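Local coordinates for protein imidazolonepropionase (Unidentified, PDB 2Q09) that catalyses the third step of histidine degradation, the hydrolytic opening of 4-imidazolone-5-propanoate to N-formimidoyl-L-glutamate, at residues A208-V213 and G236-G241; L246-G251 and Y268-G273; A260-H265 and V283-P288. One frame throughout, in Å; residues are numbered along the deposited sequence.

Interaction 1 (A208-V213 and G236-G241)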
loop_
_atom_site.group_PDB
_atom_site.type_symbol
_atom_site.label_atom_id
_atom_site.label_comp_id
_atom_site.label_asym_id
_atom_site.label_seq_id
_atom_site.Cartn_x
_atom_site.Cartn_y
_atom_site.Cartn_z
ATOM N N ALA A 208 -10.403 6.605 -9.928
ATOM C CA ALA A 208 -9.774 5.333 -9.583
ATOM C C ALA A 208 -8.554 4.964 -10.421
ATOM O O ALA A 208 -8.618 4.951 -11.647
ATOM C CB ALA A 208 -10.809 4.207 -9.664
ATOM N N ASP A 209 -7.447 4.659 -9.754
ATOM C CA ASP A 209 -6.227 4.264 -10.448
ATOM C C ASP A 209 -6.217 2.749 -10.617
ATOM O O ASP A 209 -5.489 2.221 -11.459
ATOM C CB ASP A 209 -4.985 4.708 -9.667
ATOM C CG ASP A 209 -4.891 6.210 -9.539
ATOM O OD1 ASP A 209 -5.128 6.903 -10.553
ATOM O OD2 ASP A 209 -4.575 6.700 -8.431
ATOM N N ALA A 210 -7.025 2.056 -9.823
ATOM C CA ALA A 210 -7.098 0.599 -9.897
ATOM C C ALA A 210 -8.387 0.068 -9.279
ATOM O O ALA A 210 -9.114 0.813 -8.613
ATOM C CB ALA A 210 -5.897 -0.020 -9.194
ATOM N N VAL A 211 -8.669 -1.211 -9.530
ATOM C CA VAL A 211 -9.855 -1.877 -8.998
ATOM C C VAL A 211 -9.421 -3.112 -8.211
ATOM O O VAL A 211 -8.615 -3.908 -8.692
ATOM C CB VAL A 211 -10.824 -2.307 -10.123
ATOM C CG1 VAL A 211 -12.021 -3.037 -9.538
ATOM C CG2 VAL A 211 -11.280 -1.088 -10.899
ATOM N N ASP A 212 -9.976 -3.258 -7.011
ATOM C CA ASP A 212 -9.649 -4.347 -6.087
ATOM C C ASP A 212 -10.899 -5.189 -5.814
ATOM O O ASP A 212 -12.019 -4.746 -6.077
ATOM C CB ASP A 212 -9.139 -3.728 -4.775
ATOM C CG ASP A 212 -8.385 -4.708 -3.887
ATOM O OD1 ASP A 212 -8.457 -5.939 -4.106
ATOM O OD2 ASP A 212 -7.721 -4.225 -2.944
ATOM N N VAL A 213 -10.704 -6.389 -5.274
ATOM C CA VAL A 213 -11.811 -7.294 -4.967
ATOM C C VAL A 213 -11.501 -8.218 -3.793
ATOM O O VAL A 213 -10.384 -8.704 -3.653
ATOM C CB VAL A 213 -12.155 -8.199 -6.176
ATOM C CG1 VAL A 213 -13.189 -9.236 -5.768
ATOM C CG2 VAL A 213 -12.676 -7.364 -7.339
ATOM N N GLY A 236 -9.989 0.494 -18.894
ATOM C CA GLY A 236 -8.551 0.666 -18.802
ATOM C C GLY A 236 -8.013 0.904 -17.409
ATOM O O GLY A 236 -7.078 1.683 -17.221
ATOM N N LEU A 237 -8.597 0.230 -16.425
ATOM C CA LEU A 237 -8.157 0.364 -15.044
ATOM C C LEU A 237 -7.415 -0.894 -14.617
ATOM O O LEU A 237 -7.843 -2.004 -14.921
ATOM C CB LEU A 237 -9.354 0.571 -14.114
ATOM C CG LEU A 237 -10.288 1.754 -14.382
ATOM C CD1 LEU A 237 -11.407 1.746 -13.363
ATOM C CD2 LEU A 237 -9.512 3.058 -14.311
ATOM N N ALA A 238 -6.307 -0.709 -13.908
ATOM C CA ALA A 238 -5.500 -1.823 -13.420
ATOM C C ALA A 238 -6.292 -2.578 -12.357
ATOM O O ALA A 238 -7.174 -2.005 -11.717
ATOM C CB ALA A 238 -4.196 -1.294 -12.830
ATOM N N VAL A 239 -5.993 -3.863 -12.170
ATOM C CA VAL A 239 -6.704 -4.650 -11.168
ATOM C C VAL A 239 -5.761 -5.286 -10.143
ATOM O O VAL A 239 -4.545 -5.376 -10.355
ATOM C CB VAL A 239 -7.557 -5.773 -11.819
ATOM C CG1 VAL A 239 -8.631 -5.155 -12.700
ATOM C CG2 VAL A 239 -6.673 -6.714 -12.638
ATOM N N LYS A 240 -6.339 -5.711 -9.023
ATOM C CA LYS A 240 -5.601 -6.355 -7.942
ATOM C C LYS A 240 -6.659 -7.053 -7.095
ATOM O O LYS A 240 -7.848 -6.999 -7.420
ATOM C CB LYS A 240 -4.864 -5.318 -7.090
ATOM C CG LYS A 240 -5.788 -4.447 -6.247
ATOM C CD LYS A 240 -5.020 -3.445 -5.399
ATOM C CE LYS A 240 -4.337 -2.402 -6.278
ATOM N NZ LYS A 240 -3.630 -1.375 -5.465
ATOM N N GLY A 241 -6.250 -7.711 -6.017
ATOM C CA GLY A 241 -7.244 -8.377 -5.196
ATOM C C GLY A 241 -6.802 -8.900 -3.845
ATOM O O GLY A 241 -5.627 -9.216 -3.631
#

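Interaction 2 (L246-G251 and Y268-G273)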
loop_
_atom_site.group_PDB
_atom_site.type_symbol
_atom_site.label_atom_id
_atom_site.label_comp_id
_atom_site.label_asym_id
_atom_site.label_seq_id
_atom_site.Cartn_x
_atom_site.Cartn_y
_atom_site.Cartn_z
ATOM N N LEU A 246 -8.448 -16.239 3.786
ATOM C CA LEU A 246 -9.134 -17.217 4.628
ATOM C C LEU A 246 -9.224 -18.598 3.974
ATOM O O LEU A 246 -9.335 -19.611 4.665
ATOM C CB LEU A 246 -10.545 -16.715 4.980
ATOM C CG LEU A 246 -10.662 -15.337 5.652
ATOM C CD1 LEU A 246 -12.125 -15.002 5.885
ATOM C CD2 LEU A 246 -9.892 -15.326 6.966
ATOM N N SER A 247 -9.192 -18.632 2.643
ATOM C CA SER A 247 -9.241 -19.891 1.905
ATOM C C SER A 247 -8.824 -19.645 0.463
ATOM O O SER A 247 -8.775 -18.506 0.011
ATOM C CB SER A 247 -10.650 -20.500 1.940
ATOM O OG SER A 247 -11.509 -19.892 0.997
ATOM N N ASN A 248 -8.522 -20.717 -0.260
ATOM C CA ASN A 248 -8.107 -20.592 -1.652
ATOM C C ASN A 248 -9.249 -20.958 -2.595
ATOM O O ASN A 248 -9.738 -22.087 -2.581
ATOM C CB ASN A 248 -6.904 -21.499 -1.933
ATOM C CG ASN A 248 -6.212 -21.154 -3.237
ATOM O OD1 ASN A 248 -6.860 -20.988 -4.267
ATOM N ND2 ASN A 248 -4.890 -21.047 -3.197
ATOM N N LEU A 249 -9.678 -19.992 -3.401
ATOM C CA LEU A 249 -10.745 -20.225 -4.363
ATOM C C LEU A 249 -10.172 -20.194 -5.774
ATOM O O LEU A 249 -10.896 -20.409 -6.755
ATOM C CB LEU A 249 -11.833 -19.152 -4.234
ATOM C CG LEU A 249 -12.602 -19.051 -2.913
ATOM C CD1 LEU A 249 -13.647 -17.947 -3.024
ATOM C CD2 LEU A 249 -13.271 -20.377 -2.591
ATOM N N GLY A 250 -8.870 -19.934 -5.870
ATOM C CA GLY A 250 -8.214 -19.864 -7.163
ATOM C C GLY A 250 -8.147 -18.429 -7.645
ATOM O O GLY A 250 -7.833 -18.162 -8.799
ATOM N N GLY A 251 -8.443 -17.501 -6.742
ATOM C CA GLY A 251 -8.430 -16.089 -7.075
ATOM C C GLY A 251 -7.102 -15.552 -7.568
ATOM O O GLY A 251 -7.066 -14.740 -8.489
ATOM N N TYR A 268 -3.312 -18.601 2.173
ATOM C CA TYR A 268 -3.606 -19.899 1.561
ATOM C C TYR A 268 -3.204 -20.063 0.095
ATOM O O TYR A 268 -3.780 -20.882 -0.620
ATOM C CB TYR A 268 -5.102 -20.196 1.705
ATOM C CG TYR A 268 -5.540 -20.455 3.128
ATOM C CD1 TYR A 268 -5.521 -21.743 3.659
ATOM C CD2 TYR A 268 -5.931 -19.406 3.962
ATOM C CE1 TYR A 268 -5.882 -21.984 4.991
ATOM C CE2 TYR A 268 -6.290 -19.630 5.288
ATOM C CZ TYR A 268 -6.264 -20.922 5.797
ATOM O OH TYR A 268 -6.608 -21.152 7.111
ATOM N N LEU A 269 -2.220 -19.300 -0.359
ATOM C CA LEU A 269 -1.778 -19.403 -1.747
ATOM C C LEU A 269 -1.128 -20.768 -1.986
ATOM O O LEU A 269 -0.381 -21.265 -1.145
ATOM C CB LEU A 269 -0.786 -18.288 -2.066
ATOM C CG LEU A 269 -0.195 -18.220 -3.478
ATOM C CD1 LEU A 269 -1.286 -17.916 -4.495
ATOM C CD2 LEU A 269 0.874 -17.134 -3.514
ATOM N N ASP A 270 -1.425 -21.371 -3.135
ATOM C CA ASP A 270 -0.881 -22.686 -3.488
ATOM C C ASP A 270 0.192 -22.592 -4.585
ATOM O O ASP A 270 0.387 -21.534 -5.180
ATOM C CB ASP A 270 -2.009 -23.600 -3.969
ATOM C CG ASP A 270 -2.709 -23.056 -5.197
ATOM O OD1 ASP A 270 -3.155 -23.865 -6.036
ATOM O OD2 ASP A 270 -2.826 -21.818 -5.320
ATOM N N PRO A 271 0.903 -23.704 -4.862
ATOM C CA PRO A 271 1.959 -23.770 -5.879
ATOM C C PRO A 271 1.515 -23.302 -7.261
ATOM O O PRO A 271 2.191 -22.494 -7.897
ATOM C CB PRO A 271 2.339 -25.249 -5.880
ATOM C CG PRO A 271 2.121 -25.639 -4.461
ATOM C CD PRO A 271 0.797 -24.989 -4.145
ATOM N N GLU A 272 0.382 -23.818 -7.720
ATOM C CA GLU A 272 -0.148 -23.453 -9.028
ATOM C C GLU A 272 -0.292 -21.942 -9.132
ATOM O O GLU A 272 0.048 -21.342 -10.149
ATOM C CB GLU A 272 -1.507 -24.120 -9.251
ATOM C CG GLU A 272 -1.466 -25.643 -9.277
ATOM C CD GLU A 272 -0.984 -26.258 -7.972
ATOM O OE1 GLU A 272 -1.476 -25.848 -6.901
ATOM O OE2 GLU A 272 -0.123 -27.159 -8.020
ATOM N N GLY A 273 -0.808 -21.331 -8.071
ATOM C CA GLY A 273 -0.976 -19.890 -8.062
ATOM C C GLY A 273 0.366 -19.194 -8.098
ATOM O O GLY A 273 0.556 -18.221 -8.830
#

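Interaction 3 (A260-H265 and V283-P288)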
loop_
_atom_site.group_PDB
_atom_site.type_symbol
_atom_site.label_atom_id
_atom_site.label_comp_id
_atom_site.label_asym_id
_atom_site.label_seq_id
_atom_site.Cartn_x
_atom_site.Cartn_y
_atom_site.Cartn_z
ATOM N N ALA A 260 -3.012 -8.728 -13.078
ATOM C CA ALA A 260 -3.131 -7.969 -11.838
ATOM C C ALA A 260 -1.787 -7.369 -11.445
ATOM O O ALA A 260 -0.737 -7.960 -11.686
ATOM C CB ALA A 260 -3.636 -8.873 -10.724
ATOM N N LEU A 261 -1.821 -6.183 -10.845
ATOM C CA LEU A 261 -0.601 -5.527 -10.388
ATOM C C LEU A 261 -0.074 -6.309 -9.185
ATOM O O LEU A 261 1.136 -6.446 -8.989
ATOM C CB LEU A 261 -0.892 -4.085 -9.966
ATOM C CG LEU A 261 -1.260 -3.072 -11.054
ATOM C CD1 LEU A 261 -1.705 -1.770 -10.417
ATOM C CD2 LEU A 261 -0.064 -2.844 -11.958
ATOM N N SER A 262 -1.001 -6.833 -8.386
ATOM C CA SER A 262 -0.630 -7.591 -7.195
ATOM C C SER A 262 -1.814 -8.353 -6.612
ATOM O O SER A 262 -2.972 -8.069 -6.932
ATOM C CB SER A 262 -0.115 -6.639 -6.112
ATOM O OG SER A 262 -1.205 -5.911 -5.555
ATOM N N VAL A 263 -1.505 -9.334 -5.769
ATOM C CA VAL A 263 -2.515 -10.116 -5.060
ATOM C C VAL A 263 -2.073 -9.947 -3.616
ATOM O O VAL A 263 -0.882 -10.050 -3.317
ATOM C CB VAL A 263 -2.515 -11.611 -5.466
ATOM C CG1 VAL A 263 -3.195 -11.772 -6.819
ATOM C CG2 VAL A 263 -1.102 -12.147 -5.524
ATOM N N ASP A 264 -3.019 -9.685 -2.718
ATOM C CA ASP A 264 -2.664 -9.422 -1.325
ATOM C C ASP A 264 -3.233 -10.368 -0.263
ATOM O O ASP A 264 -4.364 -10.823 -0.368
ATOM C CB ASP A 264 -3.046 -7.975 -0.988
ATOM C CG ASP A 264 -2.613 -6.980 -2.067
ATOM O OD1 ASP A 264 -2.551 -5.771 -1.772
ATOM O OD2 ASP A 264 -2.351 -7.387 -3.218
ATOM N N HIS A 265 -2.422 -10.615 0.773
ATOM C CA HIS A 265 -2.700 -11.513 1.908
ATOM C C HIS A 265 -2.026 -12.850 1.613
ATOM O O HIS A 265 -0.939 -13.122 2.122
ATOM C CB HIS A 265 -4.201 -11.686 2.151
ATOM C CG HIS A 265 -4.814 -10.553 2.916
ATOM N ND1 HIS A 265 -4.426 -10.234 4.201
ATOM C CD2 HIS A 265 -5.770 -9.659 2.573
ATOM C CE1 HIS A 265 -5.119 -9.188 4.618
ATOM N NE2 HIS A 265 -5.940 -8.820 3.651
ATOM N N VAL A 283 2.933 -8.999 -8.300
ATOM C CA VAL A 283 3.605 -8.820 -7.020
ATOM C C VAL A 283 2.756 -9.448 -5.919
ATOM O O VAL A 283 1.526 -9.328 -5.926
ATOM C CB VAL A 283 3.816 -7.327 -6.692
ATOM C CG1 VAL A 283 4.391 -7.172 -5.287
ATOM C CG2 VAL A 283 4.762 -6.695 -7.706
ATOM N N ALA A 284 3.406 -10.134 -4.985
ATOM C CA ALA A 284 2.695 -10.747 -3.869
ATOM C C ALA A 284 2.831 -9.783 -2.691
ATOM O O ALA A 284 3.941 -9.505 -2.232
ATOM C CB ALA A 284 3.313 -12.108 -3.521
ATOM N N THR A 285 1.708 -9.269 -2.205
ATOM C CA THR A 285 1.756 -8.328 -1.099
ATOM C C THR A 285 1.450 -8.991 0.239
ATOM O O THR A 285 0.370 -9.545 0.448
ATOM C CB THR A 285 0.784 -7.154 -1.323
ATOM O OG1 THR A 285 1.127 -6.478 -2.541
ATOM C CG2 THR A 285 0.889 -6.145 -0.166
ATOM N N LEU A 286 2.421 -8.941 1.137
ATOM C CA LEU A 286 2.274 -9.525 2.466
ATOM C C LEU A 286 1.703 -8.487 3.425
ATOM O O LEU A 286 2.132 -7.331 3.437
ATOM C CB LEU A 286 3.632 -10.015 2.962
ATOM C CG LEU A 286 4.297 -11.038 2.024
ATOM C CD1 LEU A 286 5.678 -11.396 2.552
ATOM C CD2 LEU A 286 3.423 -12.296 1.924
ATOM N N LEU A 287 0.735 -8.911 4.232
ATOM C CA LEU A 287 0.076 -8.022 5.185
ATOM C C LEU A 287 0.182 -8.676 6.556
ATOM O O LEU A 287 -0.783 -9.255 7.063
ATOM C CB LEU A 287 -1.387 -7.842 4.768
ATOM C CG LEU A 287 -1.522 -7.295 3.336
ATOM C CD1 LEU A 287 -2.983 -7.338 2.908
ATOM C CD2 LEU A 287 -1.000 -5.863 3.265
ATOM N N PRO A 288 1.377 -8.601 7.165
ATOM C CA PRO A 288 1.683 -9.180 8.479
ATOM C C PRO A 288 0.857 -8.665 9.653
ATOM O O PRO A 288 0.577 -9.406 10.593
ATOM C CB PRO A 288 3.173 -8.886 8.645
ATOM C CG PRO A 288 3.315 -7.559 7.952
ATOM C CD PRO A 288 2.502 -7.776 6.685
HETATM O O HOH W 1 -0.299 -4.353 -3.043
HETATM O O HOH W 2 -0.005 -11.678 4.175
HETATM O O HOH W 3 -2.710 -11.177 6.159
#

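Interaction 1 (A208-V213 and G236-G241)
The carboxylate of D212 offers one face to the aliphatic part of K240: CG of K240 stands straight above CG of D212 at 3.5 Å, and CD of K240 follows at 3.7 Å from OD2 of D212. OD1 of D212 is met on its anti side by V213 N, 26° out of the carboxylate plane and opposite K240, while CA of G241 comes within 2.9 Å of OD1 of D212 from the K240 side. OD2 forms a salt bridge with K141. The lysine thus uses its methylenes here and not its charge. The bend at chi3 of K240 turns CE away from the line of the chain, and CE of K240 comes 4.1 Å from CB of A210; the ammonium group pairs with E139. On the other side of the strands, CG2 of V211 packs on CD1 of L237 at 3.8 Å, where the two side chains meet obliquely, and helix 222-234 closes over V211 and V239. Two backbone bonds join the parallel strands 210-213 and 238-241, V211 N to A238 O at 2.8 Å and K240 N to V211 O at 2.9 Å, with V211 and V239 in register. This is a beta-alpha-beta unit of the amidohydrolase barrel. The valines pack toward its helix 222-234, whereas the face of A210, D212 and K240 carries the buried charges together with some aliphatic contact. Through OD1, D212 also takes a weak hydrogen bond from ND1 of H242, an iron(III) ligand, which makes D212 a second-shell residue that probably helps to orient that imidazole.

Interaction 2 (L246-G251 and Y268-G273)
N248 and Y268 mark the closest backbone approach, 5.6 Å between CA atoms, of two irregular beta-to-alpha loops of the amidohydrolase barrel, each ending in a helix N-terminus. G250 is the N-cap of helix 251-257 and D270 that of helix 271-280, and the side-chain amide of N248 bonds to both loops, through ND2 to Y268 and D270 and through OD1 to G250. With CG anti to the backbone N (chi1 -165°), the N248 side chain reaches across, and ND2 donates to Y268 O at 2.8 Å in a nearly straight bond of 160°. The acceptor lies close to the amide plane of N248, whereas the donor is tilted from the carbonyl plane of Y268. A second, weak bond runs from ND2 to OD2 of D270 at 3.1 Å; the amide and carboxylate planes stand 81° apart. That same OD2 weakly accepts from G273 N, so the capping carboxylate serves its own helix and the neighbouring loop together. Y268 meets the other loop with its ring. On one face, the carbonyl oxygen of L246 sits above CE2 at 3.1 Å, and S247 CA lies off-centre over the same face, 4.3 Å from the centroid, as a CH-pi contact. E216 holds this loop from beyond, accepting from S247 OG and L246 N. The L246 side chain comes about 7 Å from the bound inhibitor at nearest atoms, so the contact borders the pocket without lining it. Within its own loop, OD1 of N248 accepts a weak bond from G250 N at 2.8 Å.

Interaction 3 (A260-H265 and V283-P288)
L261 opens the pairing by accepting at its carbonyl oxygen the amide of V283, 3.2 Å from N to O. S262 follows, its CB 3.2 Å from V283 O, and its hydroxyl donates to OD2 of D264 on the syn lone pair. V263 bonds in both directions, from its N to V283 O and from T285 N to its own O, the latter virtually straight at 178°. D264 lies alongside T285, pointing the same way, with its CG 3.5 Å from CB of T285; a water lies within hydrogen-bonding distance of S262 OG, T285 OG1 and D264 OD1, though it may not serve all of them at once. OD1 of D264 also bonds ND1 of H72, an iron(III) ligand, a second-shell link that probably helps to orient that imidazole. H265, the last residue of the strand, donates from N to T285 O at 3.0 Å. Its imidazole, which touches the bound inhibitor, has CD1 of L287 over the centre of one face at 3.3 Å, a CH-pi contact; the two side chains cross at about a right angle. A water in the ring plane, 2.8 Å from ND1 of H265, is also within hydrogen-bonding distance of L287 O. The two parallel strands belong to the amidohydrolase barrel, connected by helix 271-280. Strand 238-243 flanks 262-265, strand 312-314 flanks 283-286, helix 251-257 packs on V263, and helix 352-357 meets S262 and V283.

Interactions 1 and 3 are buried strand pairings of one barrel wall, centres about 13 Å apart, and they meet directly because strands 238-243 and 262-265 are neighbours: G241 O and D264 N, like V239 O and L261 N, probably share hydrogen bonds. Each contributes an aspartate bonded to an iron-binding histidine, weakly in interaction 1. Both rest on parallel backbone bonds, two in the first and four in the second; the first adds aliphatic packing of a lysine whose charge is paired outside it, the second waters and a CH-pi contact. Interaction 2 lies at the surface, where a side-chain amide replaces regular pairing. It crosses interaction 3, because 260-265 lies between its segments and 283-288 follows them.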